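Local coordinates for protein S-adenosylmethionine:2-demethylmenaquinone methyltransferase (Geobacillus kaustophilus, PDB 2PCN) that is an RraA-like protein of the Aldolase/RraA family, built round a mixed beta sheet and assembled as three subunits, at residues Asp38-Asn43 / Asp62-Arg67; Val69-Asp74 / Val115-Glu120. All coordinates share one frame; numbering follows the deposited sequence.

Contact 1 (Asp38-Asn43 / Asp62-Arg67); sequences DVFEDN and DGKGSR
Val39 O and Asp62 O, two acceptors that would ordinarily repel, stand only 2.9 Å apart, and the Lys64 ammonium bonds to Val39 O and only weakly to Asp62 O. The setting is a parallel bridge between Asp38 and Asp62, where strands 30-38 and 58-62 of the mixed sheet end side by side and their loops begin. Val39 N continues the pairing by donating to Asp62 O. Lys64 follows in a type I' turn from Gly63 to Ser66, its N held by Asp62 OD1 in an Asx turn. Because its side chain is bent at chi2 (-56°) and again at chi4, it curls back over the strand ends. Lys64 NZ meets Asp38 OD1 at 2.6 Å in a salt bridge, approaching from above the carboxylate plane. Lys64 NZ also reaches Val39 O at 3.0 Å, above the carbonyl plane. This positive charge would also ease the proximity of the two carboxylates, which lie side by side with Asp38 OD1 3.6 Å from Asp62 OD2. Farther along, Lys64 CG packs obliquely on Phe40 CD1, while Glu41 CG lies over one face of that ring. A water links Glu41 N to Gly63 O. At the far end Ser66 OG, anti to its own N (chi1 172°), donates at 2.6 Å to Glu41 OE2, which accepts through its anti lone pair on a carboxylate that Arg68 also engages.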
loop_
_atom_site.group_PDB
_atom_site.type_symbol
_atom_site.label_atom_id
_atom_site.label_comp_id
_atom_site.label_asym_id
_atom_site.label_seq_id
_atom_site.Cartn_x
_atom_site.Cartn_y
_atom_site.Cartn_z
ATOM N N ASP A 38 -23.639 -11.726 1.921
ATOM C CA ASP A 38 -23.220 -11.935 0.540
ATOM C C ASP A 38 -23.998 -10.950 -0.330
ATOM O O ASP A 38 -25.220 -11.044 -0.449
ATOM C CB ASP A 38 -23.520 -13.381 0.135
ATOM C CG ASP A 38 -22.900 -13.761 -1.195
ATOM O OD1 ASP A 38 -21.711 -13.451 -1.419
ATOM O OD2 ASP A 38 -23.602 -14.390 -2.012
ATOM N N VAL A 39 -23.286 -9.997 -0.926
ATOM C CA VAL A 39 -23.920 -8.975 -1.757
ATOM C C VAL A 39 -23.099 -8.632 -2.994
ATOM O O VAL A 39 -21.988 -9.128 -3.180
ATOM C CB VAL A 39 -24.115 -7.661 -0.965
ATOM C CG1 VAL A 39 -24.962 -7.917 0.275
ATOM C CG2 VAL A 39 -22.753 -7.085 -0.571
ATOM N N PHE A 40 -23.665 -7.772 -3.832
ATOM C CA PHE A 40 -22.995 -7.312 -5.039
ATOM C C PHE A 40 -23.367 -5.852 -5.283
ATOM O O PHE A 40 -24.442 -5.545 -5.813
ATOM C CB PHE A 40 -23.392 -8.162 -6.247
ATOM C CG PHE A 40 -22.675 -7.781 -7.511
ATOM C CD1 PHE A 40 -21.289 -7.817 -7.572
ATOM C CD2 PHE A 40 -23.385 -7.365 -8.631
ATOM C CE1 PHE A 40 -20.613 -7.441 -8.734
ATOM C CE2 PHE A 40 -22.721 -6.988 -9.797
ATOM C CZ PHE A 40 -21.330 -7.027 -9.846
ATOM N N GLU A 41 -22.474 -4.961 -4.859
ATOM C CA GLU A 41 -22.645 -3.519 -5.014
ATOM C C GLU A 41 -23.923 -2.969 -4.370
ATOM O O GLU A 41 -24.466 -1.948 -4.801
ATOM C CB GLU A 41 -22.579 -3.164 -6.507
ATOM C CG GLU A 41 -21.459 -3.922 -7.233
ATOM C CD GLU A 41 -21.208 -3.425 -8.645
ATOM O OE1 GLU A 41 -22.185 -3.148 -9.366
ATOM O OE2 GLU A 41 -20.027 -3.325 -9.038
ATOM N N ASP A 42 -24.391 -3.647 -3.324
ATOM C CA ASP A 42 -25.591 -3.240 -2.590
ATOM C C ASP A 42 -25.267 -3.464 -1.111
ATOM O O ASP A 42 -24.717 -4.504 -0.756
ATOM C CB ASP A 42 -26.783 -4.109 -3.012
ATOM C CG ASP A 42 -28.119 -3.529 -2.577
ATOM O OD1 ASP A 42 -28.366 -3.416 -1.356
ATOM O OD2 ASP A 42 -28.926 -3.183 -3.462
ATOM N N ASN A 43 -25.591 -2.508 -0.245
ATOM C CA ASN A 43 -25.250 -2.685 1.164
ATOM C C ASN A 43 -26.389 -2.598 2.175
ATOM O O ASN A 43 -26.144 -2.435 3.372
ATOM C CB ASN A 43 -24.124 -1.708 1.550
ATOM C CG ASN A 43 -24.625 -0.307 1.879
ATOM O OD1 ASN A 43 -25.727 0.088 1.503
ATOM N ND2 ASN A 43 -23.792 0.460 2.580
ATOM N N ASP A 62 -18.925 -10.427 1.576
ATOM C CA ASP A 62 -18.368 -10.769 0.277
ATOM C C ASP A 62 -19.039 -9.881 -0.762
ATOM O O ASP A 62 -20.188 -10.114 -1.144
ATOM C CB ASP A 62 -18.607 -12.238 -0.071
ATOM C CG ASP A 62 -17.989 -12.618 -1.406
ATOM O OD1 ASP A 62 -17.342 -11.745 -2.024
ATOM O OD2 ASP A 62 -18.143 -13.779 -1.840
ATOM N N GLY A 63 -18.323 -8.853 -1.197
ATOM C CA GLY A 63 -18.850 -7.938 -2.193
ATOM C C GLY A 63 -18.311 -8.263 -3.573
ATOM O O GLY A 63 -18.349 -7.432 -4.482
ATOM N N LYS A 64 -17.801 -9.480 -3.723
ATOM C CA LYS A 64 -17.261 -9.947 -4.995
ATOM C C LYS A 64 -16.025 -9.180 -5.434
ATOM O O LYS A 64 -15.618 -9.262 -6.594
ATOM C CB LYS A 64 -18.335 -9.852 -6.083
ATOM C CG LYS A 64 -19.648 -10.532 -5.706
ATOM C CD LYS A 64 -19.421 -11.989 -5.341
ATOM C CE LYS A 64 -20.675 -12.631 -4.770
ATOM N NZ LYS A 64 -21.103 -11.995 -3.492
ATOM N N GLY A 65 -15.430 -8.430 -4.512
ATOM C CA GLY A 65 -14.239 -7.671 -4.842
ATOM C C GLY A 65 -14.490 -6.502 -5.775
ATOM O O GLY A 65 -13.558 -5.963 -6.373
ATOM N N SER A 66 -15.747 -6.101 -5.912
ATOM C CA SER A 66 -16.071 -4.983 -6.784
ATOM C C SER A 66 -15.414 -3.706 -6.285
ATOM O O SER A 66 -15.349 -3.462 -5.082
ATOM C CB SER A 66 -17.581 -4.768 -6.852
ATOM O OG SER A 66 -17.871 -3.569 -7.552
ATOM N N ARG A 67 -14.926 -2.896 -7.217
ATOM C CA ARG A 67 -14.296 -1.626 -6.878
ATOM C C ARG A 67 -15.137 -0.472 -7.421
ATOM O O ARG A 67 -14.696 0.680 -7.431
ATOM C CB ARG A 67 -12.887 -1.562 -7.468
ATOM C CG ARG A 67 -11.897 -2.504 -6.807
ATOM C CD ARG A 67 -10.572 -2.529 -7.553
ATOM N NE ARG A 67 -9.602 -3.407 -6.904
ATOM C CZ ARG A 67 -8.896 -3.078 -5.827
ATOM N NH1 ARG A 67 -9.043 -1.881 -5.271
ATOM N NH2 ARG A 67 -8.044 -3.947 -5.303
HETATM O O HOH W 1 -19.662 -5.069 -3.952
#

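Contact 2 (Val69-Asp74 / Val115-Glu120); sequences VALLGD and VKSKKE. With ACT (acetate ion), chain B.
Val69 fits its branched side chain against the backbone of Val115-Ser117. Val69 CB rests 3.6 Å from Val115 O, with Ser117 CA hardly farther. With chi1 at -60°, Val69 CG1 lies anti to the carbonyl carbon and comes to 3.5 Å from Lys116 O; the same methyl, Val69 CG1, faces Val115 CG1 at 4.1 Å, tip to tip. Val69 CG2 takes the other direction and lies 3.7 Å from Ser117 CB, so the two methyls lie along the chain, one by Lys116 O and one by Ser117 CB. Alongside, the backbone is joined by one bond, Ala70 N to Val115 O at 2.9 Å. Packing is tight one residue farther on, where Ser117 CB sits 3.0 Å from Ala70 O, and Leu71 CD2 adds an apolar touch to the same CB. Val115 also packs on Val16 of a second subunit.

Beyond this seam the Ser117 hydroxyl occupies the position between its backbone N and carbonyl carbon, a rotation that lets OG and N serve one acceptor. That acceptor is acetate OXT, which Ser117 N meets at 2.8 Å with a nearly straight N-H (169°) and to which OG also donates. Lys119 NZ supplies a third bond to OXT, at 2.9 Å, while holding Ser117 O. The acetate methyl lies beside Ala70 CB. The ion probably came from the crystallisation liquor, yet three donors converging on one carboxylate oxygen are characteristic of a small anion-binding pocket, here set between strand 70-72 and the loop after strand 111-112.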
loop_
_atom_site.group_PDB
_atom_site.type_symbol
_atom_site.label_atom_id
_atom_site.label_comp_id
_atom_site.label_asym_id
_atom_site.label_seq_id
_atom_site.Cartn_x
_atom_site.Cartn_y
_atom_site.Cartn_z
ATOM N N VAL A 69 -18.182 0.463 -6.190
ATOM C CA VAL A 69 -18.890 1.152 -5.115
ATOM C C VAL A 69 -18.329 0.770 -3.754
ATOM O O VAL A 69 -17.642 -0.242 -3.611
ATOM C CB VAL A 69 -20.410 0.820 -5.097
ATOM C CG1 VAL A 69 -21.058 1.227 -6.413
ATOM C CG2 VAL A 69 -20.618 -0.662 -4.829
ATOM N N ALA A 70 -18.634 1.591 -2.757
ATOM C CA ALA A 70 -18.204 1.331 -1.393
ATOM C C ALA A 70 -19.353 0.574 -0.726
ATOM O O ALA A 70 -20.519 0.810 -1.044
ATOM C CB ALA A 70 -17.946 2.645 -0.671
ATOM N N LEU A 71 -19.037 -0.339 0.186
ATOM C CA LEU A 71 -20.086 -1.100 0.867
ATOM C C LEU A 71 -20.239 -0.661 2.323
ATOM O O LEU A 71 -21.194 -1.036 3.009
ATOM C CB LEU A 71 -19.779 -2.601 0.802
ATOM C CG LEU A 71 -19.829 -3.229 -0.598
ATOM C CD1 LEU A 71 -19.391 -4.682 -0.526
ATOM C CD2 LEU A 71 -21.242 -3.132 -1.161
ATOM N N LEU A 72 -19.293 0.143 2.789
ATOM C CA LEU A 72 -19.335 0.628 4.161
ATOM C C LEU A 72 -18.718 2.014 4.250
ATOM O O LEU A 72 -17.689 2.291 3.619
ATOM C CB LEU A 72 -18.597 -0.348 5.084
ATOM C CG LEU A 72 -18.523 0.013 6.571
ATOM C CD1 LEU A 72 -18.981 -1.163 7.417
ATOM C CD2 LEU A 72 -17.106 0.407 6.923
ATOM N N GLY A 73 -19.374 2.879 5.024
ATOM C CA GLY A 73 -18.914 4.241 5.222
ATOM C C GLY A 73 -18.886 4.570 6.703
ATOM O O GLY A 73 -19.053 3.681 7.535
ATOM N N ASP A 74 -18.705 5.841 7.049
ATOM C CA ASP A 74 -18.627 6.206 8.459
ATOM C C ASP A 74 -19.920 5.994 9.244
ATOM O O ASP A 74 -19.872 5.681 10.432
ATOM C CB ASP A 74 -18.127 7.648 8.615
ATOM C CG ASP A 74 -19.153 8.675 8.201
ATOM O OD1 ASP A 74 -19.777 8.503 7.136
ATOM O OD2 ASP A 74 -19.324 9.667 8.943
ATOM N N VAL A 115 -18.009 6.275 -4.485
ATOM C CA VAL A 115 -19.392 6.069 -4.917
ATOM C C VAL A 115 -20.212 5.181 -3.980
ATOM O O VAL A 115 -19.785 4.089 -3.607
ATOM C CB VAL A 115 -19.443 5.448 -6.331
ATOM C CG1 VAL A 115 -20.891 5.297 -6.781
ATOM C CG2 VAL A 115 -18.659 6.316 -7.311
ATOM N N LYS A 116 -21.400 5.653 -3.613
ATOM C CA LYS A 116 -22.275 4.893 -2.722
ATOM C C LYS A 116 -22.790 3.637 -3.421
ATOM O O LYS A 116 -22.941 3.609 -4.644
ATOM C CB LYS A 116 -23.460 5.762 -2.270
ATOM C CG LYS A 116 -24.581 5.945 -3.301
ATOM C CD LYS A 116 -24.051 6.203 -4.706
ATOM C CE LYS A 116 -25.089 6.856 -5.605
ATOM N NZ LYS A 116 -25.234 8.306 -5.291
ATOM N N SER A 117 -23.056 2.593 -2.643
ATOM C CA SER A 117 -23.556 1.353 -3.213
ATOM C C SER A 117 -25.065 1.437 -3.399
ATOM O O SER A 117 -25.717 2.340 -2.869
ATOM C CB SER A 117 -23.213 0.172 -2.304
ATOM O OG SER A 117 -23.676 0.393 -0.985
ATOM N N LYS A 118 -25.612 0.500 -4.165
ATOM C CA LYS A 118 -27.049 0.459 -4.400
ATOM C C LYS A 118 -27.760 0.181 -3.082
ATOM O O LYS A 118 -27.157 -0.340 -2.143
ATOM C CB LYS A 118 -27.384 -0.629 -5.424
ATOM C CG LYS A 118 -26.949 -0.279 -6.836
ATOM C CD LYS A 118 -27.320 -1.370 -7.821
ATOM C CE LYS A 118 -27.077 -0.912 -9.250
ATOM N NZ LYS A 118 -25.677 -0.448 -9.456
ATOM N N LYS A 119 -29.038 0.535 -3.013
ATOM C CA LYS A 119 -29.820 0.331 -1.799
ATOM C C LYS A 119 -31.104 -0.435 -2.116
ATOM O O LYS A 119 -32.203 -0.015 -1.744
ATOM C CB LYS A 119 -30.158 1.688 -1.173
ATOM C CG LYS A 119 -28.933 2.522 -0.778
ATOM C CD LYS A 119 -28.270 1.981 0.482
ATOM C CE LYS A 119 -27.023 2.776 0.862
ATOM N NZ LYS A 119 -25.911 2.578 -0.113
ATOM N N GLU A 120 -30.956 -1.572 -2.789
ATOM C CA GLU A 120 -32.103 -2.382 -3.180
ATOM C C GLU A 120 -32.388 -3.565 -2.259
ATOM O O GLU A 120 -33.489 -4.115 -2.273
ATOM C CB GLU A 120 -31.906 -2.870 -4.615
ATOM C CG GLU A 120 -31.538 -1.743 -5.566
ATOM C CD GLU A 120 -31.450 -2.189 -7.007
ATOM O OE1 GLU A 120 -30.746 -3.183 -7.289
ATOM O OE2 GLU A 120 -32.080 -1.538 -7.863
HETATM C C ACT B . -22.656 3.446 1.135
HETATM O O ACT B . -23.499 4.024 1.797
HETATM O OXT ACT B . -22.991 2.802 0.154
HETATM C CH3 ACT B . -21.203 3.529 1.524
#

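Both segments of contact 1 precede those of contact 2 in sequence, and the two centres lie about 9 Å apart. Contact 1 sits where the parallel strands 30-38 and 58-62 of the mixed sheet run out; contact 2 lies beside strand 70-72, the outermost strand, within this chain, of a small three-stranded parallel sheet. The two meet directly: Glu41 O with Lys118 N and Asp42 OD2 with Glu120 N are probable hydrogen bonds, and Asn43 packs against Ser117. The 38-43 loop, leading into helix 44-52, thus spans both contacts and ties the strand ends of the larger sheet to the loop 115-120, where an acetate is bound in the crystal.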